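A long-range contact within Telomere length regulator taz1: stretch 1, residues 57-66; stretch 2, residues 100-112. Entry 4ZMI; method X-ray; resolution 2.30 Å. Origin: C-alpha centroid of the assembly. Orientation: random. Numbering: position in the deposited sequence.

Stretch 1, residues 57-66: DLYEFNEQLT
Stretch 2, residues 100-112: SIQFFTGLIDLLD

Two helical segments of Taz1 pack with no hydrogen bond between them; apolar packing holds the pair. Residues 57-66 are helix throughout, within a longer helix. Residues 100-107 are also helical, and beyond them the chain keeps helical phi/psi through Leu110. Ile108 N still bonds Phe104 O at 3.2 Å; from Asp109 N to Gly106 O (3.0 Å) onward the bonds span three residues. The helix axes run at 131°, N to C, and approach to 11.1 Å. The register therefore descends on one side as it climbs on the other: Leu58 CA lies 7.4 Å from Ile108 CA, Asn62 CA 7.2 Å from Thr105 CA, and Leu65 CA 8.9 Å from Ile101 CA. The contact buries 493 Å², summed over both sides. Leu58, Phe61, Leu65, Ile101, Phe104, Ile108 and Leu111 are buried, which suits apolar side chains.

Phe104 is the hub. Its CB points toward the first helix, and chi1 of 170° (t) with chi2 of 81° carries the ring in among Leu58, Phe61, Asn62 and Leu65. Phe61, also t (178°, chi2 73°), presents its edge to one face of Phe104: the planes meet at 84°, the centroids are 5.1 Å apart, and Phe61 CD2 sits 3.5 Å from Phe104 CZ. The edge of the Phe104 ring meets the backbone, with CZ 3.6 Å from Leu58 O, and its CE2 lies 3.8 Å from Asn62 CB.

Leu58 starts sideways, but its m,t rotamer (-79°, 173°) brings its end inward. CD2 reaches Phe104 CE1 at 3.6 Å and Ile108 CG2 at 4.1 Å, while CD1 meets Leu111 CD1 at 4.1 Å; a branched tip suits a site with neighbours in several directions. Leu111, m,t (-61°, 179°), points toward the helix. Tyr59 begins pointing away, yet its length and chi1 of -75° (m), with chi2 of 68°, bring OH within 3.6 Å of Leu111 CB, so an exposed residue covers the margin with its ring.

Asn62 (t, 173°; chi2 -100°) sits at the closest of the three register pairs, where its short side chain fits; it is partly exposed, so its amide need not be wholly buried. Its CB packs 3.6 Å from Ile108 CD1, which the p,t rotamer of Ile108 (70°, 178°) extends to it, and its ND2 lies 4.0 Å from Thr105 CG2. Thr105 adopts p (59°), bonding OG1 to Gln102 O at 2.6 Å; its polar atom is thus satisfied on its own helix and its methyl is left for packing.

At the far end Leu65, t,p (-174°, 59°), sends CD2 to Ile101 CG2 at 3.6 Å and to Thr105 CG2 at 3.8 Å. Chi1 m (-60°) sets Ile101 CG2 against Leu65; chi2 is off-well at 141°, and CD1 takes no part.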

# COMPACT_ATOMS: atom_id res chain seq x y z
N ASP A 57 -9.87 9.37 15.15
CA ASP A 57 -9.47 10.46 14.29
C ASP A 57 -8.73 9.95 13.05
O ASP A 57 -8.95 10.44 11.95
CB ASP A 57 -8.63 11.48 15.05
CG ASP A 57 -8.13 12.58 14.15
OD1 ASP A 57 -6.90 12.66 13.94
OD2 ASP A 57 -8.96 13.36 13.65
N LEU A 58 -7.85 8.98 13.24
CA LEU A 58 -7.13 8.39 12.12
C LEU A 58 -8.09 7.86 11.05
O LEU A 58 -7.96 8.20 9.87
CB LEU A 58 -6.17 7.29 12.59
CG LEU A 58 -4.84 7.75 13.20
CD1 LEU A 58 -4.08 6.57 13.76
CD2 LEU A 58 -3.99 8.49 12.16
N TYR A 59 -9.08 7.06 11.47
CA TYR A 59 -10.05 6.51 10.53
C TYR A 59 -10.98 7.56 9.92
O TYR A 59 -11.38 7.42 8.75
CB TYR A 59 -10.85 5.36 11.16
CG TYR A 59 -10.08 4.06 11.29
CD1 TYR A 59 -9.00 3.95 12.16
CD2 TYR A 59 -10.42 2.93 10.54
CE1 TYR A 59 -8.28 2.77 12.29
CE2 TYR A 59 -9.70 1.74 10.66
CZ TYR A 59 -8.63 1.67 11.54
OH TYR A 59 -7.90 0.50 11.68
N GLU A 60 -11.32 8.62 10.66
CA GLU A 60 -12.18 9.67 10.10
C GLU A 60 -11.47 10.44 8.99
O GLU A 60 -12.05 10.73 7.95
CB GLU A 60 -12.75 10.62 11.16
CG GLU A 60 -11.77 11.68 11.66
CD GLU A 60 -12.41 12.75 12.50
OE1 GLU A 60 -13.48 13.26 12.08
OE2 GLU A 60 -11.86 13.09 13.57
N PHE A 61 -10.20 10.77 9.21
CA PHE A 61 -9.44 11.46 8.18
C PHE A 61 -9.31 10.58 6.93
O PHE A 61 -9.45 11.07 5.81
CB PHE A 61 -8.07 11.84 8.70
CG PHE A 61 -7.20 12.51 7.68
CD1 PHE A 61 -7.45 13.81 7.30
CD2 PHE A 61 -6.13 11.84 7.12
CE1 PHE A 61 -6.64 14.43 6.36
CE2 PHE A 61 -5.32 12.46 6.19
CZ PHE A 61 -5.58 13.75 5.81
N ASN A 62 -9.08 9.28 7.13
CA ASN A 62 -8.97 8.34 6.02
C ASN A 62 -10.28 8.16 5.30
O ASN A 62 -10.31 8.00 4.10
CB ASN A 62 -8.48 6.98 6.52
CG ASN A 62 -8.51 5.92 5.45
OD1 ASN A 62 -9.43 5.11 5.40
ND2 ASN A 62 -7.49 5.91 4.59
N GLU A 63 -11.36 8.17 6.06
CA GLU A 63 -12.70 8.12 5.50
C GLU A 63 -13.00 9.30 4.56
O GLU A 63 -13.50 9.08 3.46
CB GLU A 63 -13.74 8.08 6.62
CG GLU A 63 -15.16 8.13 6.12
CD GLU A 63 -15.68 6.77 5.74
OE1 GLU A 63 -14.99 5.77 6.06
OE2 GLU A 63 -16.77 6.69 5.13
N GLN A 64 -12.71 10.53 5.00
CA GLN A 64 -12.96 11.71 4.16
C GLN A 64 -12.12 11.60 2.91
O GLN A 64 -12.62 11.77 1.80
CB GLN A 64 -12.64 13.03 4.89
CG GLN A 64 -12.92 14.31 4.03
CD GLN A 64 -12.10 15.54 4.43
OE1 GLN A 64 -11.53 15.61 5.52
NE2 GLN A 64 -12.02 16.52 3.52
N LEU A 65 -10.84 11.29 3.09
CA LEU A 65 -9.90 11.11 1.99
C LEU A 65 -10.48 10.16 0.95
O LEU A 65 -10.57 10.48 -0.24
CB LEU A 65 -8.60 10.54 2.53
CG LEU A 65 -7.41 10.37 1.60
CD1 LEU A 65 -7.01 11.70 1.00
CD2 LEU A 65 -6.25 9.80 2.38
N THR A 66 -10.91 9.00 1.43
CA THR A 66 -11.43 7.93 0.59
C THR A 66 -12.72 8.29 -0.13
O THR A 66 -12.85 8.06 -1.32
CB THR A 66 -11.64 6.69 1.46
OG1 THR A 66 -10.38 6.05 1.67
CG2 THR A 66 -12.60 5.72 0.81
N SER A 100 2.97 11.47 0.09
CA SER A 100 2.62 11.66 1.49
C SER A 100 1.27 11.03 1.82
O SER A 100 1.15 10.31 2.80
CB SER A 100 2.62 13.14 1.87
OG SER A 100 3.93 13.69 1.80
N ILE A 101 0.26 11.30 1.00
CA ILE A 101 -1.07 10.74 1.23
C ILE A 101 -1.02 9.20 1.24
O ILE A 101 -1.62 8.54 2.10
CB ILE A 101 -2.07 11.22 0.14
CG1 ILE A 101 -2.18 12.75 0.15
CG2 ILE A 101 -3.44 10.60 0.35
CD1 ILE A 101 -2.28 13.34 -1.23
N GLN A 102 -0.30 8.64 0.28
CA GLN A 102 -0.20 7.19 0.19
C GLN A 102 0.49 6.60 1.45
O GLN A 102 0.06 5.56 1.97
CB GLN A 102 0.55 6.82 -1.09
CG GLN A 102 0.77 5.35 -1.30
CD GLN A 102 1.74 5.09 -2.43
OE1 GLN A 102 2.93 5.38 -2.31
NE2 GLN A 102 1.23 4.56 -3.54
N PHE A 103 1.53 7.28 1.93
CA PHE A 103 2.25 6.91 3.16
C PHE A 103 1.25 6.73 4.29
O PHE A 103 1.20 5.68 4.94
CB PHE A 103 3.23 8.01 3.55
CG PHE A 103 4.41 7.54 4.35
CD1 PHE A 103 5.69 7.65 3.83
CD2 PHE A 103 4.24 7.01 5.61
CE1 PHE A 103 6.78 7.22 4.55
CE2 PHE A 103 5.33 6.58 6.34
CZ PHE A 103 6.61 6.68 5.81
N PHE A 104 0.44 7.76 4.50
CA PHE A 104 -0.60 7.72 5.52
C PHE A 104 -1.50 6.52 5.34
O PHE A 104 -1.80 5.82 6.30
CB PHE A 104 -1.44 9.00 5.53
CG PHE A 104 -2.66 8.91 6.41
CD1 PHE A 104 -2.55 9.10 7.78
CD2 PHE A 104 -3.89 8.58 5.89
CE1 PHE A 104 -3.65 9.00 8.59
CE2 PHE A 104 -4.99 8.47 6.70
CZ PHE A 104 -4.88 8.69 8.04
N THR A 105 -1.94 6.28 4.11
CA THR A 105 -2.85 5.18 3.86
C THR A 105 -2.16 3.84 4.10
O THR A 105 -2.78 2.89 4.55
CB THR A 105 -3.48 5.25 2.45
OG1 THR A 105 -2.46 5.22 1.45
CG2 THR A 105 -4.28 6.54 2.32
N GLY A 106 -0.86 3.78 3.82
CA GLY A 106 -0.07 2.62 4.18
C GLY A 106 0.05 2.40 5.69
O GLY A 106 -0.32 1.33 6.18
N LEU A 107 0.55 3.41 6.41
CA LEU A 107 0.84 3.33 7.85
C LEU A 107 -0.34 2.86 8.69
O LEU A 107 -0.20 1.96 9.50
CB LEU A 107 1.24 4.70 8.38
CG LEU A 107 2.59 5.02 9.04
CD1 LEU A 107 2.38 6.23 9.97
CD2 LEU A 107 3.20 3.84 9.76
N ILE A 108 -1.51 3.46 8.50
CA ILE A 108 -2.67 3.13 9.33
C ILE A 108 -3.24 1.75 9.01
O ILE A 108 -4.06 1.22 9.77
CB ILE A 108 -3.83 4.15 9.17
CG1 ILE A 108 -4.49 4.04 7.79
CG2 ILE A 108 -3.36 5.57 9.39
CD1 ILE A 108 -5.64 4.98 7.62
N ASP A 109 -2.86 1.20 7.86
CA ASP A 109 -3.29 -0.13 7.45
C ASP A 109 -2.57 -1.17 8.32
O ASP A 109 -2.98 -2.33 8.38
CB ASP A 109 -3.00 -0.36 5.95
CG ASP A 109 -3.69 -1.61 5.40
OD1 ASP A 109 -4.80 -1.94 5.85
OD2 ASP A 109 -3.12 -2.26 4.49
N LEU A 110 -1.52 -0.74 9.01
CA LEU A 110 -0.84 -1.58 10.00
C LEU A 110 -1.74 -1.86 11.19
O LEU A 110 -1.42 -2.71 12.02
CB LEU A 110 0.42 -0.88 10.51
CG LEU A 110 1.50 -0.72 9.46
CD1 LEU A 110 2.54 0.28 9.93
CD2 LEU A 110 2.11 -2.08 9.12
N LEU A 111 -2.84 -1.12 11.27
CA LEU A 111 -3.79 -1.27 12.37
C LEU A 111 -4.84 -2.35 12.09
O LEU A 111 -5.68 -2.64 12.93
CB LEU A 111 -4.47 0.07 12.67
CG LEU A 111 -3.54 1.21 13.11
CD1 LEU A 111 -4.30 2.50 13.36
CD2 LEU A 111 -2.76 0.80 14.36
N ASP A 112 -4.80 -2.93 10.89
CA ASP A 112 -5.80 -3.93 10.49
C ASP A 112 -5.58 -5.24 11.24
O ASP A 112 -4.74 -6.05 10.85
CB ASP A 112 -5.73 -4.15 8.97
CG ASP A 112 -6.53 -5.36 8.52
OD1 ASP A 112 -7.41 -5.83 9.27
OD2 ASP A 112 -6.26 -5.85 7.40